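Local coordinates for ABC transporter permease (PDB 5NUP), which is an outer-membrane lipoprotein of the MlaA family that sits with the porin OmpK36 and probably moves misplaced phospholipids to maintain outer-membrane lipid asymmetry, at residues V83-R87 against Q109-V113; H116-S120 against G148-D152; R13-L17 against R199-F203. All blocks are in the same frame, centred on the assembly; numbering follows the deposited sequence.

Interaction 1 of 3, residues V83-R87 against Q109-V113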
ATOM      1  N   VAL F  83      10.749 -37.431   7.817  1.00 69.94           N
ATOM      2  CA  VAL F  83       9.298 -37.603   7.786  1.00 66.67           C
ATOM      3  C   VAL F  83       8.750 -37.487   9.195  1.00 64.88           C
ATOM      4  O   VAL F  83       7.739 -36.826   9.438  1.00 63.33           O
ATOM      5  CB  VAL F  83       8.924 -38.953   7.152  1.00 68.13           C
ATOM      6  CG1 VAL F  83       7.492 -39.304   7.482  1.00 67.03           C
ATOM      7  CG2 VAL F  83       9.143 -38.958   5.671  1.00 69.80           C
ATOM      8  N   HIS F  84       9.439 -38.080  10.156  1.00 65.17           N
ATOM      9  CA  HIS F  84       8.945 -37.956  11.511  1.00 69.94           C
ATOM     10  C   HIS F  84       9.406 -36.661  12.169  1.00 64.88           C
ATOM     11  O   HIS F  84       8.714 -36.151  13.058  1.00 61.02           O
ATOM     12  CB  HIS F  84       9.330 -39.206  12.317  1.00 64.35           C
ATOM     13  CG  HIS F  84       8.653 -40.452  11.825  1.00 65.21           C
ATOM     14  ND1 HIS F  84       7.369 -40.789  12.188  1.00 64.28           N
ATOM     15  CD2 HIS F  84       9.071 -41.429  10.983  1.00 70.37           C
ATOM     16  CE1 HIS F  84       7.026 -41.919  11.597  1.00 65.54           C
ATOM     17  NE2 HIS F  84       8.041 -42.331  10.862  1.00 68.44           N
ATOM     18  N   PHE F  85      10.477 -36.046  11.673  1.00 63.45           N
ATOM     19  CA  PHE F  85      10.743 -34.668  12.068  1.00 66.44           C
ATOM     20  C   PHE F  85       9.614 -33.748  11.608  1.00 71.76           C
ATOM     21  O   PHE F  85       9.143 -32.891  12.371  1.00 59.65           O
ATOM     22  CB  PHE F  85      12.082 -34.173  11.521  1.00 69.62           C
ATOM     23  CG  PHE F  85      12.289 -32.693  11.726  1.00 66.76           C
ATOM     24  CD1 PHE F  85      11.857 -31.776  10.772  1.00 65.23           C
ATOM     25  CD2 PHE F  85      12.875 -32.215  12.891  1.00 66.54           C
ATOM     26  CE1 PHE F  85      12.008 -30.437  10.978  1.00 62.03           C
ATOM     27  CE2 PHE F  85      13.038 -30.850  13.092  1.00 62.26           C
ATOM     28  CZ  PHE F  85      12.604 -29.972  12.143  1.00 61.81           C
ATOM     29  N   THR F  86       9.199 -33.883  10.341  1.00 68.35           N
ATOM     30  CA  THR F  86       8.148 -33.016   9.820  1.00 62.12           C
ATOM     31  C   THR F  86       6.872 -33.218  10.611  1.00 62.79           C
ATOM     32  O   THR F  86       6.159 -32.257  10.921  1.00 57.72           O
ATOM     33  CB  THR F  86       7.892 -33.302   8.334  1.00 61.64           C
ATOM     34  OG1 THR F  86       9.125 -33.220   7.596  1.00 67.63           O
ATOM     35  CG2 THR F  86       6.889 -32.309   7.760  1.00 60.58           C
ATOM     36  N   ARG F  87       6.592 -34.466  10.982  1.00 72.58           N
ATOM     37  CA  ARG F  87       5.423 -34.738  11.804  1.00 67.25           C
ATOM     38  C   ARG F  87       5.533 -34.018  13.141  1.00 57.14           C
ATOM     39  O   ARG F  87       4.621 -33.294  13.540  1.00 55.88           O
ATOM     40  CB  ARG F  87       5.257 -36.251  12.005  1.00 59.91           C
ATOM     41  CG  ARG F  87       4.493 -36.938  10.890  1.00 60.20           C
ATOM     42  CD  ARG F  87       3.947 -38.259  11.344  1.00 65.70           C
ATOM     43  NE  ARG F  87       3.176 -38.052  12.562  1.00 75.87           N
ATOM     44  CZ  ARG F  87       1.877 -37.802  12.602  1.00 73.11           C
ATOM     45  NH1 ARG F  87       1.166 -37.708  11.487  1.00 74.97           N
ATOM     46  NH2 ARG F  87       1.304 -37.614  13.772  1.00 68.32           N
ATOM     47  N   GLN F 109       2.265 -38.479   2.623  1.00 96.46           N
ATOM     48  CA  GLN F 109       3.476 -39.125   3.139  1.00 96.60           C
ATOM     49  C   GLN F 109       3.813 -38.752   4.583  1.00 82.75           C
ATOM     50  O   GLN F 109       4.847 -39.207   5.080  1.00 80.05           O
ATOM     51  CB  GLN F 109       4.703 -38.845   2.265  1.00110.50           C
ATOM     52  CG  GLN F 109       4.628 -39.328   0.827  1.00118.51           C
ATOM     53  CD  GLN F 109       4.529 -38.169  -0.155  1.00122.73           C
ATOM     54  OE1 GLN F 109       4.687 -37.006   0.216  1.00120.29           O
ATOM     55  NE2 GLN F 109       4.292 -38.488  -1.421  1.00127.68           N
ATOM     56  N   LEU F 110       2.981 -37.993   5.289  1.00 76.65           N
ATOM     57  CA  LEU F 110       3.286 -37.662   6.677  1.00 79.10           C
ATOM     58  C   LEU F 110       2.247 -38.225   7.644  1.00 79.95           C
ATOM     59  O   LEU F 110       2.201 -37.807   8.811  1.00 71.18           O
ATOM     60  CB  LEU F 110       3.393 -36.142   6.858  1.00 73.14           C
ATOM     61  CG  LEU F 110       4.358 -35.468   5.880  1.00 70.71           C
ATOM     62  CD1 LEU F 110       4.067 -33.973   5.739  1.00 61.79           C
ATOM     63  CD2 LEU F 110       5.827 -35.751   6.204  1.00 73.84           C
ATOM     64  N   GLN F 111       1.419 -39.163   7.189  1.00 90.61           N
ATOM     65  CA  GLN F 111       0.434 -39.802   8.050  1.00 98.69           C
ATOM     66  C   GLN F 111       1.106 -40.421   9.255  1.00 94.95           C
ATOM     67  O   GLN F 111       2.249 -40.868   9.183  1.00 95.55           O
ATOM     68  CB  GLN F 111      -0.297 -40.894   7.283  1.00107.07           C
ATOM     69  CG  GLN F 111      -0.647 -40.415   5.925  1.00115.31           C
ATOM     70  CD  GLN F 111      -2.108 -40.332   5.655  1.00119.45           C
ATOM     71  OE1 GLN F 111      -2.894 -41.164   6.113  1.00125.70           O
ATOM     72  NE2 GLN F 111      -2.493 -39.323   4.891  1.00117.19           N
ATOM     73  N   ARG F 112       0.370 -40.482  10.357  1.00 86.65           N
ATOM     74  CA  ARG F 112       0.919 -41.120  11.535  1.00 79.63           C
ATOM     75  C   ARG F 112       1.127 -42.591  11.226  1.00 74.32           C
ATOM     76  O   ARG F 112       0.370 -43.188  10.456  1.00 75.36           O
ATOM     77  CB  ARG F 112      -0.020 -41.001  12.732  1.00 76.01           C
ATOM     78  CG  ARG F 112       0.479 -41.824  13.893  1.00 74.44           C
ATOM     79  CD  ARG F 112      -0.588 -42.360  14.769  1.00 78.29           C
ATOM     80  NE  ARG F 112      -0.758 -41.525  15.936  1.00 80.44           N
ATOM     81  CZ  ARG F 112      -1.894 -41.448  16.605  1.00 79.91           C
ATOM     82  NH1 ARG F 112      -2.938 -42.166  16.214  1.00 76.49           N
ATOM     83  NH2 ARG F 112      -1.985 -40.656  17.652  1.00 79.71           N
ATOM     84  N   VAL F 113       2.199 -43.155  11.777  1.00 79.85           N
ATOM     85  CA  VAL F 113       2.512 -44.572  11.646  1.00 76.55           C
ATOM     86  C   VAL F 113       3.066 -45.019  13.002  1.00 75.19           C
ATOM     87  O   VAL F 113       3.392 -44.186  13.848  1.00 80.31           O
ATOM     88  CB  VAL F 113       3.465 -44.768  10.437  1.00 71.50           C
ATOM     89  CG1 VAL F 113       4.909 -44.487  10.807  1.00 67.57           C
ATOM     90  CG2 VAL F 113       3.254 -46.115   9.784  1.00 86.33           C
TER
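Helix 78-93 offers one flank to the loop that follows helix 102-106, and the two backbones come closest at Val83 and Leu110, whose CA atoms lie 6.1 Å apart. Arg87 makes the polar link. Its side chain leaves the helix with chi1 at -86°, runs extended at chi2 and then bends at chi3 (p), which swings the guanidinium over to the loop although the CA-CB bond points sideways. There NH1 donates to Leu110 O at 2.9 Å, nearly straight at 169°, while Arg112 CA covers one face of the group. Salt bridges to Glu65 and Asp101 hold the same guanidinium, so an arginine, with donors pointing several ways, can join helix 78-93 to three other parts of the chain. This is the MlaA lipoprotein fold, mostly helical, at a place where it meets the porin: aromatic side chains of the OmpK36 chain pack on Val83, Thr86, Gln109 and Leu110. Leu110, in the mt rotamer, turns its isobutyl end to the helix, where CD2 lies 3.8 Å from Thr86 CB and 4.1 Å from Val83 CG1. Val83 (t) also sets CG1 3.6 Å from Gln109 O. Thr86 can sit against these apolar groups because its m rotamer lets OG1 bond to Met82 O, one turn back along the helix. His84 (chi1 m) has a sideways CA-CB bond, but its ring reaches the loop, CE1 lying 3.4 Å from Val113 CG1 with the methyl at the ring edge, while its ND1 hydrogen-bonds to Glu65.

Interaction 2 of 3, residues H116-S120 against G148-D152; sequences HRFGS and GDMAD
Residues 116-117 are extended and lead into helix 118-124, with Arg117 at its N-cap position; Gly148 leads into a 3-10 segment that starts at Asp149 and runs on past Asp152. CA atoms come closest at Phe118 and Asp149, 4.8 Å apart. Gly148, compact for lack of a side chain, sets its O 3.6 Å from Phe118 CB. Asp149 (chi1 m) reaches back so that OD1 accepts from Gly119 N at 2.7 Å; a CB on Gly119 would clash with that oxygen. Arg117 (chi1 m, chi2 t, chi3 near 30°), its CA-CB bond toward this segment, brings NH1 2.8 Å from Asp149 O, with Asp149 CB over one guanidinium face. The carboxylates of Asp149 and Asp152 accept from the first two amides of helix 118-124, as an N-capping side chain would, joining it to the loop before helix 163-180. Small Ala151 brings CB within 3.3 Å of Phe118 CD1 (chi1 t). Asp152 (chi1 m) points OD1 at both Phe118 N, 2.9 Å, and Arg117 NE, a 3.0 Å salt bridge, while Tyr155 and Asn71 bind OD2.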
ATOM      1  N   HIS F 116       8.981 -46.551  15.361  1.00 73.91           N
ATOM      2  CA  HIS F 116      10.197 -47.356  15.270  1.00 71.08           C
ATOM      3  C   HIS F 116      11.178 -46.711  16.244  1.00 72.86           C
ATOM      4  O   HIS F 116      11.651 -45.599  16.001  1.00 79.25           O
ATOM      5  CB  HIS F 116      10.778 -47.369  13.855  1.00 71.83           C
ATOM      6  CG  HIS F 116      10.024 -48.224  12.889  1.00 72.90           C
ATOM      7  ND1 HIS F 116       8.651 -48.182  12.775  1.00 77.49           N
ATOM      8  CD2 HIS F 116      10.448 -49.131  11.980  1.00 75.03           C
ATOM      9  CE1 HIS F 116       8.261 -49.031  11.840  1.00 77.22           C
ATOM     10  NE2 HIS F 116       9.332 -49.616  11.340  1.00 75.33           N
ATOM     11  N   ARG F 117      11.469 -47.389  17.349  1.00 71.85           N
ATOM     12  CA  ARG F 117      12.355 -46.823  18.362  1.00 73.38           C
ATOM     13  C   ARG F 117      13.559 -47.711  18.629  1.00 78.81           C
ATOM     14  O   ARG F 117      13.950 -48.507  17.766  1.00 81.22           O
ATOM     15  CB  ARG F 117      11.566 -46.549  19.642  1.00 68.04           C
ATOM     16  CG  ARG F 117      10.441 -45.599  19.350  1.00 66.39           C
ATOM     17  CD  ARG F 117       9.650 -45.169  20.558  1.00 67.35           C
ATOM     18  NE  ARG F 117      10.401 -45.137  21.805  1.00 70.92           N
ATOM     19  CZ  ARG F 117       9.808 -45.063  22.994  1.00 66.81           C
ATOM     20  NH1 ARG F 117      10.519 -45.073  24.107  1.00 70.46           N
ATOM     21  NH2 ARG F 117       8.490 -45.000  23.073  1.00 62.96           N
ATOM     22  N   PHE F 118      14.188 -47.551  19.796  1.00 73.22           N
ATOM     23  CA  PHE F 118      15.523 -48.105  19.944  1.00 73.77           C
ATOM     24  C   PHE F 118      15.490 -49.625  19.968  1.00 75.78           C
ATOM     25  O   PHE F 118      16.460 -50.266  19.547  1.00 80.45           O
ATOM     26  CB  PHE F 118      16.214 -47.573  21.197  1.00 73.12           C
ATOM     27  CG  PHE F 118      17.699 -47.807  21.185  1.00 88.76           C
ATOM     28  CD1 PHE F 118      18.343 -48.285  22.322  1.00 94.63           C
ATOM     29  CD2 PHE F 118      18.451 -47.568  20.030  1.00 82.26           C
ATOM     30  CE1 PHE F 118      19.719 -48.530  22.305  1.00102.06           C
ATOM     31  CE2 PHE F 118      19.808 -47.794  20.008  1.00 86.67           C
ATOM     32  CZ  PHE F 118      20.451 -48.266  21.142  1.00 93.24           C
ATOM     33  N   GLY F 119      14.389 -50.220  20.424  1.00 76.02           N
ATOM     34  CA  GLY F 119      14.224 -51.645  20.217  1.00 78.71           C
ATOM     35  C   GLY F 119      14.290 -52.008  18.746  1.00 77.87           C
ATOM     36  O   GLY F 119      14.989 -52.943  18.349  1.00 84.40           O
ATOM     37  N   SER F 120      13.588 -51.242  17.912  1.00 78.47           N
ATOM     38  CA  SER F 120      13.612 -51.474  16.473  1.00 76.65           C
ATOM     39  C   SER F 120      15.028 -51.463  15.920  1.00 82.38           C
ATOM     40  O   SER F 120      15.388 -52.311  15.099  1.00 80.49           O
ATOM     41  CB  SER F 120      12.766 -50.421  15.767  1.00 85.42           C
ATOM     42  OG  SER F 120      12.336 -50.913  14.522  1.00 97.14           O
ATOM     43  N   GLY F 148      14.336 -51.966  25.974  1.00 84.69           N
ATOM     44  CA  GLY F 148      15.230 -51.354  25.006  1.00 73.67           C
ATOM     45  C   GLY F 148      14.669 -50.041  24.485  1.00 72.12           C
ATOM     46  O   GLY F 148      15.377 -49.035  24.411  1.00 72.10           O
ATOM     47  N   ASP F 149      13.373 -50.013  24.167  1.00 70.86           N
ATOM     48  CA  ASP F 149      12.751 -48.740  23.821  1.00 69.29           C
ATOM     49  C   ASP F 149      12.923 -47.719  24.937  1.00 69.34           C
ATOM     50  O   ASP F 149      12.860 -46.514  24.679  1.00 68.46           O
ATOM     51  CB  ASP F 149      11.258 -48.888  23.509  1.00 68.18           C
ATOM     52  CG  ASP F 149      10.996 -49.446  22.118  1.00 77.79           C
ATOM     53  OD1 ASP F 149      11.952 -49.910  21.447  1.00 81.16           O
ATOM     54  OD2 ASP F 149       9.826 -49.377  21.683  1.00 80.22           O
ATOM     55  N   MET F 150      13.110 -48.166  26.182  1.00 68.56           N
ATOM     56  CA  MET F 150      13.301 -47.200  27.254  1.00 68.63           C
ATOM     57  C   MET F 150      14.536 -46.330  27.055  1.00 73.68           C
ATOM     58  O   MET F 150      14.613 -45.257  27.665  1.00 82.41           O
ATOM     59  CB  MET F 150      13.380 -47.880  28.610  1.00 68.29           C
ATOM     60  CG  MET F 150      12.197 -48.716  28.972  1.00 76.84           C
ATOM     61  SD  MET F 150      12.475 -49.411  30.615  1.00 91.61           S
ATOM     62  CE  MET F 150      13.690 -48.254  31.274  1.00 95.70           C
ATOM     63  N   ALA F 151      15.507 -46.744  26.232  1.00 70.11           N
ATOM     64  CA  ALA F 151      16.642 -45.853  25.984  1.00 70.93           C
ATOM     65  C   ALA F 151      16.198 -44.520  25.388  1.00 79.25           C
ATOM     66  O   ALA F 151      16.867 -43.503  25.602  1.00 80.31           O
ATOM     67  CB  ALA F 151      17.686 -46.531  25.072  1.00 72.93           C
ATOM     68  N   ASP F 152      15.037 -44.475  24.741  1.00 72.46           N
ATOM     69  CA  ASP F 152      14.582 -43.232  24.137  1.00 67.09           C
ATOM     70  C   ASP F 152      14.008 -42.283  25.154  1.00 66.87           C
ATOM     71  O   ASP F 152      13.624 -41.167  24.790  1.00 71.02           O
ATOM     72  CB  ASP F 152      13.522 -43.494  23.047  1.00 66.33           C
ATOM     73  CG  ASP F 152      14.041 -44.408  21.966  1.00 76.57           C
ATOM     74  OD1 ASP F 152      13.415 -45.462  21.695  1.00 71.57           O
ATOM     75  OD2 ASP F 152      15.139 -44.087  21.474  1.00 84.94           O
TER

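Interaction 3 of 3, residues R13-L17 against R199-F203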
ATOM      1  N   ARG F  13      10.209 -72.119  20.456  1.00130.36           N
ATOM      2  CA  ARG F  13      10.618 -70.716  20.449  1.00134.22           C
ATOM      3  C   ARG F  13      11.162 -70.326  21.839  1.00144.74           C
ATOM      4  O   ARG F  13      10.539 -69.538  22.565  1.00151.76           O
ATOM      5  CB  ARG F  13       9.439 -69.811  20.029  1.00128.22           C
ATOM      6  CG  ARG F  13       9.709 -68.299  20.117  1.00122.39           C
ATOM      7  CD  ARG F  13       8.584 -67.454  19.544  1.00119.54           C
ATOM      8  NE  ARG F  13       8.872 -66.914  18.211  1.00123.53           N
ATOM      9  CZ  ARG F  13       9.857 -66.061  17.919  1.00123.00           C
ATOM     10  NH1 ARG F  13      10.676 -65.625  18.867  1.00122.24           N
ATOM     11  NH2 ARG F  13      10.020 -65.628  16.668  1.00120.11           N
ATOM     12  N   SER F  14      12.319 -70.893  22.205  1.00146.63           N
ATOM     13  CA  SER F  14      12.943 -70.588  23.489  1.00144.72           C
ATOM     14  C   SER F  14      11.935 -70.730  24.624  1.00143.19           C
ATOM     15  O   SER F  14      11.600 -71.840  25.052  1.00147.54           O
ATOM     16  CB  SER F  14      13.545 -69.174  23.498  1.00145.83           C
ATOM     17  OG  SER F  14      14.082 -68.810  22.237  1.00145.04           O
ATOM     18  N   ASP F  15      11.435 -69.587  25.085  1.00129.23           N
ATOM     19  CA  ASP F  15      10.459 -69.433  26.155  1.00117.35           C
ATOM     20  C   ASP F  15      10.921 -70.210  27.380  1.00108.25           C
ATOM     21  O   ASP F  15      10.278 -71.190  27.787  1.00102.07           O
ATOM     22  CB  ASP F  15       9.062 -69.881  25.712  1.00108.79           C
ATOM     23  CG  ASP F  15       7.961 -68.974  26.268  1.00103.71           C
ATOM     24  OD1 ASP F  15       8.235 -68.221  27.232  1.00100.49           O
ATOM     25  OD2 ASP F  15       6.837 -68.983  25.722  1.00100.81           O
ATOM     26  N   PRO F  16      12.018 -69.776  28.011  1.00109.84           N
ATOM     27  CA  PRO F  16      12.405 -70.390  29.288  1.00106.57           C
ATOM     28  C   PRO F  16      11.378 -70.169  30.380  1.00101.75           C
ATOM     29  O   PRO F  16      11.261 -71.007  31.280  1.00102.66           O
ATOM     30  CB  PRO F  16      13.724 -69.678  29.633  1.00108.31           C
ATOM     31  CG  PRO F  16      14.199 -69.055  28.353  1.00103.34           C
ATOM     32  CD  PRO F  16      12.953 -68.710  27.607  1.00103.78           C
ATOM     33  N   LEU F  17      10.620 -69.071  30.326  1.00 97.21           N
ATOM     34  CA  LEU F  17       9.618 -68.782  31.342  1.00 96.93           C
ATOM     35  C   LEU F  17       8.194 -69.043  30.864  1.00 91.80           C
ATOM     36  O   LEU F  17       7.245 -68.483  31.419  1.00 89.05           O
ATOM     37  CB  LEU F  17       9.753 -67.338  31.826  1.00 93.73           C
ATOM     38  CG  LEU F  17      11.076 -66.784  32.340  1.00 91.46           C
ATOM     39  CD1 LEU F  17      11.656 -65.733  31.394  1.00 86.75           C
ATOM     40  CD2 LEU F  17      10.764 -66.204  33.749  1.00 87.91           C
ATOM     41  N   ARG F 199       1.250 -64.516  21.890  1.00 97.96           N
ATOM     42  CA  ARG F 199       2.702 -64.532  21.773  1.00 97.30           C
ATOM     43  C   ARG F 199       3.135 -64.415  20.315  1.00102.01           C
ATOM     44  O   ARG F 199       4.071 -63.672  20.005  1.00111.79           O
ATOM     45  CB  ARG F 199       3.291 -65.806  22.411  1.00 92.16           C
ATOM     46  CG  ARG F 199       4.774 -66.006  22.129  1.00 85.75           C
ATOM     47  CD  ARG F 199       5.354 -67.354  22.534  1.00 87.58           C
ATOM     48  NE  ARG F 199       4.989 -68.451  21.647  1.00 89.89           N
ATOM     49  CZ  ARG F 199       5.122 -69.731  21.970  1.00 91.68           C
ATOM     50  NH1 ARG F 199       5.632 -70.063  23.147  1.00 91.37           N
ATOM     51  NH2 ARG F 199       4.775 -70.672  21.104  1.00 93.89           N
ATOM     52  N   GLU F 200       2.439 -65.092  19.393  1.00100.81           N
ATOM     53  CA  GLU F 200       2.778 -64.952  17.978  1.00 98.38           C
ATOM     54  C   GLU F 200       2.449 -63.558  17.468  1.00101.59           C
ATOM     55  O   GLU F 200       3.288 -62.909  16.838  1.00107.94           O
ATOM     56  CB  GLU F 200       2.062 -66.009  17.145  1.00 97.13           C
ATOM     57  CG  GLU F 200       2.511 -67.438  17.435  1.00100.38           C
ATOM     58  CD  GLU F 200       4.023 -67.609  17.415  1.00 98.06           C
ATOM     59  OE1 GLU F 200       4.651 -67.530  18.495  1.00 95.50           O
ATOM     60  OE2 GLU F 200       4.584 -67.835  16.321  1.00 98.73           O
ATOM     61  N   ALA F 201       1.259 -63.047  17.797  1.00 96.30           N
ATOM     62  CA  ALA F 201       0.906 -61.700  17.366  1.00 90.19           C
ATOM     63  C   ALA F 201       1.958 -60.700  17.820  1.00 94.33           C
ATOM     64  O   ALA F 201       2.281 -59.755  17.086  1.00 97.64           O
ATOM     65  CB  ALA F 201      -0.476 -61.311  17.893  1.00 83.50           C
ATOM     66  N   TYR F 202       2.504 -60.891  19.027  1.00 88.63           N
ATOM     67  CA  TYR F 202       3.594 -60.037  19.490  1.00 85.70           C
ATOM     68  C   TYR F 202       4.774 -60.095  18.530  1.00 92.35           C
ATOM     69  O   TYR F 202       5.180 -59.072  17.957  1.00 91.41           O
ATOM     70  CB  TYR F 202       4.030 -60.435  20.896  1.00 78.57           C
ATOM     71  CG  TYR F 202       5.189 -59.613  21.399  1.00 77.42           C
ATOM     72  CD1 TYR F 202       6.493 -60.032  21.200  1.00 78.52           C
ATOM     73  CD2 TYR F 202       4.983 -58.416  22.068  1.00 75.41           C
ATOM     74  CE1 TYR F 202       7.559 -59.280  21.652  1.00 77.70           C
ATOM     75  CE2 TYR F 202       6.047 -57.657  22.533  1.00 74.55           C
ATOM     76  CZ  TYR F 202       7.329 -58.093  22.318  1.00 75.73           C
ATOM     77  OH  TYR F 202       8.398 -57.352  22.771  1.00 75.12           O
ATOM     78  N   PHE F 203       5.320 -61.300  18.320  1.00 93.30           N
ATOM     79  CA  PHE F 203       6.533 -61.457  17.519  1.00 98.25           C
ATOM     80  C   PHE F 203       6.288 -61.208  16.031  1.00100.17           C
ATOM     81  O   PHE F 203       7.246 -60.955  15.292  1.00 97.59           O
ATOM     82  CB  PHE F 203       7.148 -62.846  17.731  1.00 99.42           C
ATOM     83  CG  PHE F 203       7.906 -62.984  19.032  1.00 99.39           C
ATOM     84  CD1 PHE F 203       9.012 -62.194  19.295  1.00 94.19           C
ATOM     85  CD2 PHE F 203       7.506 -63.913  19.990  1.00100.82           C
ATOM     86  CE1 PHE F 203       9.697 -62.308  20.494  1.00 93.33           C
ATOM     87  CE2 PHE F 203       8.192 -64.040  21.188  1.00 98.63           C
ATOM     88  CZ  PHE F 203       9.293 -63.238  21.438  1.00 96.92           C
TER
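An irregular loop ahead of helix 18-35 faces one side of helix 194-209, and the backbones stay well apart: the closest CA pair, Arg13 and Glu200, is 10.0 Å apart. Ser14 and Asp15 both have positive phi, turning the loop so that Arg13 and Asp15 point their CA-CB bonds at the helix. Arg199 and Phe203, one turn apart, point back. Long side chains bridge the gap. Arg13 lays its guanidinium flat on the Phe203 ring, planes at 14°, with CZ 4.0 Å from the ring centroid and almost above it, a cation-pi stack. Beside it, Arg199 NH1 donates to Asp15 OD2 at 3.0 Å, a salt bridge, and Arg199 NE makes a weak 3.3 Å bond to Glu200 OE1, completing a network of three charges. Tyr195 OH also hydrogen-bonds to Asp15 OD2, and Tyr129 meets Phe203 edge-to-face. Charge pairing and cation-pi stacking, rather than an apolar interface, therefore tie the first modelled residues to the last long helix.

Overall arrangement
The three contacts lie across one largely helical chain. Interactions 1 and 2 come in series: the loop 109-113 runs on towards residues 116-120, so the same connection after helix 102-106 first meets helix 78-93 and then opens helix 118-124; their centres are about 18 Å apart. Both fall within the long span between residues 13-17 and 199-203, which interaction 3 brings together. Interaction 2 is about 19 Å from interaction 3, centre to centre, whereas the centres of interactions 1 and 3 are about 31 Å apart, on opposite sides of the chain's centre. Interaction 1 is the one of the three that OmpK36 also touches, while the other two join parts of the lipoprotein itself, without contact to another protein chain.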